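Local coordinates for putative peptide ABC-transport system periplasmic peptide-binding protein (Campylobacter jejuni, PDB 4OEV) that binds nickel(II) outside the cytoplasm, here together with oxalate, as the solute-binding component of an ABC-type importer for nickel, at residues I212-I217 against K468-I473; L464-N467 against G472-T475. All blocks are in the same frame, centred on the assembly; numbering follows the deposited sequence.

Contact 1. Residues I212-I217 against K468-I473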
loop_
_atom_site.group_PDB
_atom_site.type_symbol
_atom_site.label_atom_id
_atom_site.label_comp_id
_atom_site.label_asym_id
_atom_site.label_seq_id
_atom_site.Cartn_x
_atom_site.Cartn_y
_atom_site.Cartn_z
ATOM N N ILE A 212 6.715 22.353 9.218
ATOM C CA ILE A 212 7.168 21.267 8.346
ATOM C C ILE A 212 7.463 21.818 6.956
ATOM O O ILE A 212 6.961 22.875 6.586
ATOM C CB ILE A 212 6.129 20.100 8.242
ATOM C CG1 ILE A 212 4.796 20.595 7.728
ATOM C CG2 ILE A 212 5.930 19.437 9.585
ATOM C CD1 ILE A 212 3.724 19.423 7.530
ATOM N N ASP A 213 8.275 21.088 6.194
ATOM C CA ASP A 213 8.702 21.499 4.858
ATOM C C ASP A 213 7.829 20.972 3.754
ATOM O O ASP A 213 7.804 21.528 2.671
ATOM C CB ASP A 213 10.145 21.015 4.569
ATOM C CG ASP A 213 11.184 21.803 5.322
ATOM O OD1 ASP A 213 11.153 23.049 5.236
ATOM O OD2 ASP A 213 12.066 21.171 5.963
ATOM N N ALA A 214 7.175 19.849 4.008
ATOM C CA ALA A 214 6.426 19.123 2.971
ATOM C C ALA A 214 5.435 18.175 3.588
ATOM O O ALA A 214 5.705 17.616 4.654
ATOM C CB ALA A 214 7.379 18.334 2.064
ATOM N N ALA A 215 4.329 17.959 2.875
ATOM C CA ALA A 215 3.298 16.972 3.237
ATOM C C ALA A 215 2.453 16.637 2.014
ATOM O O ALA A 215 2.319 17.475 1.091
ATOM C CB ALA A 215 2.413 17.483 4.343
ATOM N N LEU A 216 1.859 15.442 1.985
ATOM C CA LEU A 216 0.791 15.206 0.993
ATOM C C LEU A 216 -0.486 15.822 1.551
ATOM O O LEU A 216 -0.814 15.625 2.733
ATOM C CB LEU A 216 0.538 13.723 0.714
ATOM C CG LEU A 216 1.727 12.962 0.178
ATOM C CD1 LEU A 216 1.288 11.459 -0.053
ATOM C CD2 LEU A 216 2.198 13.614 -1.079
ATOM N N ILE A 217 -1.193 16.557 0.702
ATOM C CA ILE A 217 -2.385 17.307 1.123
ATOM C C ILE A 217 -3.647 16.938 0.330
ATOM O O ILE A 217 -3.662 16.999 -0.909
ATOM C CB ILE A 217 -2.147 18.830 0.984
ATOM C CG1 ILE A 217 -0.978 19.273 1.849
ATOM C CG2 ILE A 217 -3.434 19.613 1.345
ATOM C CD1 ILE A 217 -1.128 18.942 3.345
ATOM N N LYS A 468 8.719 26.196 -0.989
ATOM C CA LYS A 468 9.284 26.505 -2.290
ATOM C C LYS A 468 10.806 26.471 -2.284
ATOM O O LYS A 468 11.432 26.496 -3.342
ATOM C CB LYS A 468 8.808 27.898 -2.762
ATOM C CG LYS A 468 8.813 28.092 -4.286
ATOM C CD LYS A 468 7.994 26.984 -4.957
ATOM C CE LYS A 468 7.665 27.308 -6.412
ATOM N NZ LYS A 468 6.780 26.243 -6.998
ATOM N N ASP A 469 11.391 26.508 -1.093
ATOM C CA ASP A 469 12.842 26.432 -0.961
ATOM C C ASP A 469 13.332 25.034 -1.311
ATOM O O ASP A 469 14.511 24.857 -1.495
ATOM C CB ASP A 469 13.290 26.801 0.460
ATOM C CG ASP A 469 13.099 28.278 0.775
ATOM O OD1 ASP A 469 13.228 29.124 -0.149
ATOM O OD2 ASP A 469 12.777 28.576 1.950
ATOM N N LEU A 470 12.429 24.047 -1.365
ATOM C CA LEU A 470 12.841 22.652 -1.600
ATOM C C LEU A 470 13.231 22.328 -3.046
ATOM O O LEU A 470 12.407 22.390 -3.965
ATOM C CB LEU A 470 11.744 21.704 -1.169
ATOM C CG LEU A 470 12.069 20.889 0.076
ATOM C CD1 LEU A 470 12.240 21.835 1.237
ATOM C CD2 LEU A 470 10.966 19.870 0.355
ATOM N N LYS A 471 14.479 21.914 -3.229
ATOM C CA LYS A 471 14.980 21.532 -4.552
ATOM C C LYS A 471 15.251 20.029 -4.616
ATOM O O LYS A 471 15.520 19.415 -3.592
ATOM C CB LYS A 471 16.259 22.301 -4.899
ATOM C CG LYS A 471 16.065 23.682 -5.574
ATOM C CD LYS A 471 15.133 24.607 -4.813
ATOM C CE LYS A 471 14.937 25.977 -5.529
ATOM N NZ LYS A 471 14.011 25.922 -6.710
ATOM N N GLY A 472 15.137 19.450 -5.810
ATOM C CA GLY A 472 15.565 18.083 -6.056
ATOM C C GLY A 472 14.445 17.045 -6.039
ATOM O O GLY A 472 14.693 15.849 -6.327
ATOM N N ILE A 473 13.223 17.463 -5.697
ATOM C CA ILE A 473 12.114 16.502 -5.607
ATOM C C ILE A 473 11.818 15.930 -6.979
ATOM O O ILE A 473 11.704 16.653 -7.958
ATOM C CB ILE A 473 10.847 17.126 -5.013
ATOM C CG1 ILE A 473 11.143 17.684 -3.624
ATOM C CG2 ILE A 473 9.719 16.075 -4.919
ATOM C CD1 ILE A 473 9.970 18.539 -3.073
#
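Leu470 meets Asp213 and Ala214 through its two methyl branches, and this apolar packing is the whole of the direct contact. CD1 of Leu470 lies 4.0 Å from CB of Asp213, touching the aliphatic root of the acid and leaving the carboxylate to other partners. CD2 comes within 4.3 Å of CB of Ala214, a looser approach. A forked leucine suits the place because one side chain can reach two consecutive residues, and the alanine methyl, pointing at the loop, gives the second branch a small apolar surface to rest against. Leu470 also packs on Leu7 and on Lys494.

The polar interactions lead outward. Asp213 holds CG anti to its carbonyl carbon (chi1 -73°), and from there OD2 accepts a hydrogen bond from the backbone N of Ile8 and forms a salt bridge with Lys494. Two donors thus grip one buried oxygen, which probably favours the ionised acid. Asp469 has its own salt bridge, to Lys1, and Asp469 OD2 stays 6.6 Å from Asp213 OD1.

In this family 5 solute-binding protein, the loop after strand 454-467 folds back so that Leu470 packs on strand 214-216, the antiparallel neighbour of the strand just left.

Contact 2. Residues L464-N467 against G472-T475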
loop_
_atom_site.group_PDB
_atom_site.type_symbol
_atom_site.label_atom_id
_atom_site.label_comp_id
_atom_site.label_asym_id
_atom_site.label_seq_id
_atom_site.Cartn_x
_atom_site.Cartn_y
_atom_site.Cartn_z
ATOM N N LEU A 464 1.650 16.666 -3.636
ATOM C CA LEU A 464 2.764 16.940 -2.746
ATOM C C LEU A 464 2.923 18.432 -2.591
ATOM O O LEU A 464 3.310 19.146 -3.539
ATOM C CB LEU A 464 4.077 16.304 -3.264
ATOM C CG LEU A 464 5.344 16.665 -2.476
ATOM C CD1 LEU A 464 5.171 16.480 -0.972
ATOM C CD2 LEU A 464 6.522 15.806 -3.007
ATOM N N VAL A 465 2.648 18.925 -1.396
ATOM C CA VAL A 465 2.775 20.367 -1.217
ATOM C C VAL A 465 4.065 20.699 -0.493
ATOM O O VAL A 465 4.337 20.169 0.582
ATOM C CB VAL A 465 1.625 20.981 -0.443
ATOM C CG1 VAL A 465 1.848 22.472 -0.341
ATOM C CG2 VAL A 465 0.292 20.673 -1.126
ATOM N N TYR A 466 4.861 21.578 -1.057
ATOM C CA TYR A 466 6.193 21.745 -0.473
ATOM C C TYR A 466 6.660 23.202 -0.390
ATOM O O TYR A 466 6.482 24.017 -1.309
ATOM C CB TYR A 466 7.227 20.886 -1.263
ATOM C CG TYR A 466 7.335 21.301 -2.726
ATOM C CD1 TYR A 466 6.472 20.761 -3.690
ATOM C CD2 TYR A 466 8.248 22.257 -3.129
ATOM C CE1 TYR A 466 6.533 21.184 -5.011
ATOM C CE2 TYR A 466 8.327 22.673 -4.456
ATOM C CZ TYR A 466 7.464 22.112 -5.383
ATOM O OH TYR A 466 7.528 22.526 -6.687
ATOM N N ASN A 467 7.288 23.518 0.731
ATOM C CA ASN A 467 8.060 24.755 0.860
ATOM C C ASN A 467 8.900 25.017 -0.396
ATOM O O ASN A 467 9.676 24.161 -0.828
ATOM C CB ASN A 467 8.939 24.670 2.096
ATOM C CG ASN A 467 9.747 25.898 2.296
ATOM O OD1 ASN A 467 10.966 25.872 2.213
ATOM N ND2 ASN A 467 9.059 27.004 2.558
ATOM N N GLY A 472 15.137 19.450 -5.810
ATOM C CA GLY A 472 15.565 18.083 -6.056
ATOM C C GLY A 472 14.445 17.045 -6.039
ATOM O O GLY A 472 14.693 15.849 -6.327
ATOM N N ILE A 473 13.223 17.463 -5.697
ATOM C CA ILE A 473 12.114 16.502 -5.607
ATOM C C ILE A 473 11.818 15.930 -6.979
ATOM O O ILE A 473 11.704 16.653 -7.958
ATOM C CB ILE A 473 10.847 17.126 -5.013
ATOM C CG1 ILE A 473 11.143 17.684 -3.624
ATOM C CG2 ILE A 473 9.719 16.075 -4.919
ATOM C CD1 ILE A 473 9.970 18.539 -3.073
ATOM N N LYS A 474 11.760 14.616 -7.052
ATOM C CA LYS A 474 11.387 13.938 -8.278
ATOM C C LYS A 474 10.090 13.163 -8.071
ATOM O O LYS A 474 9.908 12.541 -7.008
ATOM C CB LYS A 474 12.492 12.983 -8.726
ATOM C CG LYS A 474 13.779 13.680 -9.226
ATOM C CD LYS A 474 14.762 12.581 -9.642
ATOM C CE LYS A 474 16.057 13.132 -10.243
ATOM N NZ LYS A 474 17.108 12.068 -10.215
ATOM N N THR A 475 9.204 13.182 -9.075
ATOM C CA THR A 475 7.959 12.404 -8.999
ATOM C C THR A 475 8.206 11.004 -9.503
ATOM O O THR A 475 9.191 10.744 -10.210
ATOM C CB THR A 475 6.837 12.991 -9.850
ATOM O OG1 THR A 475 7.267 13.008 -11.216
ATOM C CG2 THR A 475 6.480 14.430 -9.409
#
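Ile473 packs against Leu464 and Tyr466, two residues of the same strand that send their side chains toward the returning chain. The turn into this position is made at Gly472, whose backbone angles (phi 99°, psi -5°) would press a side chain against the preceding carbonyl oxygen; glycine therefore suits the bend. Its own O accepts a hydrogen bond from Asn488 ND2.

At Ile473 the beta-branch divides the work. CG2 meets CD2 of Leu464 end to end at 3.7 Å, a close methyl-to-methyl contact. The other arm, with CG1 anti to the carbonyl carbon and the chain then extended, carries CD1 over one face of the Tyr466 ring. That methyl is 4.2 Å from the ring centroid and 25° off the ring normal, a CH-pi contact displaced toward the rim beside Tyr466 CG, which lies 3.8 Å from Ile473 CD1. Isoleucine fits because its two arms serve two different surfaces, while tyrosine offers a broad flat one. Beyond the pair, Leu234 and Trp492 also touch Ile473.

Lys474 turns away from the strand: NZ makes a salt bridge with Glu491, and the backbone N and O of Lys474 bond to Asn488 OD1 and Trp487 NE1 respectively. Thr475 packs instead on Leu234 and Glu236 of strand 231-236, the neighbour whose Leu234 and Gly232 bond to the backbones of Leu464 and Tyr466. This is a chain reversal folding over its own antiparallel sheet, held by methyl-methyl and CH-pi packing, at a distance from the nickel and oxalate sites.

Overall arrangement
From the N terminus the chain first reaches 212-217, and contact 1 closes a long loop by bringing 468-473 to it across 250 intervening residues. Segment 464-467 lies within that span, and contact 2 closes a far shorter loop, only four residues separating its two segments. The loops overlap without nesting, because contact 2 begins inside the long one and ends beyond it at Thr475; Gly472 and Ile473 belong to both. The sheet joins them too: Asp213 O with Asn467 N and Ala215 O with Val465 N are probable backbone hydrogen bonds. Together the contacts tie both strands, 214-216 and 454-467, to the loop that leaves strand 454-467.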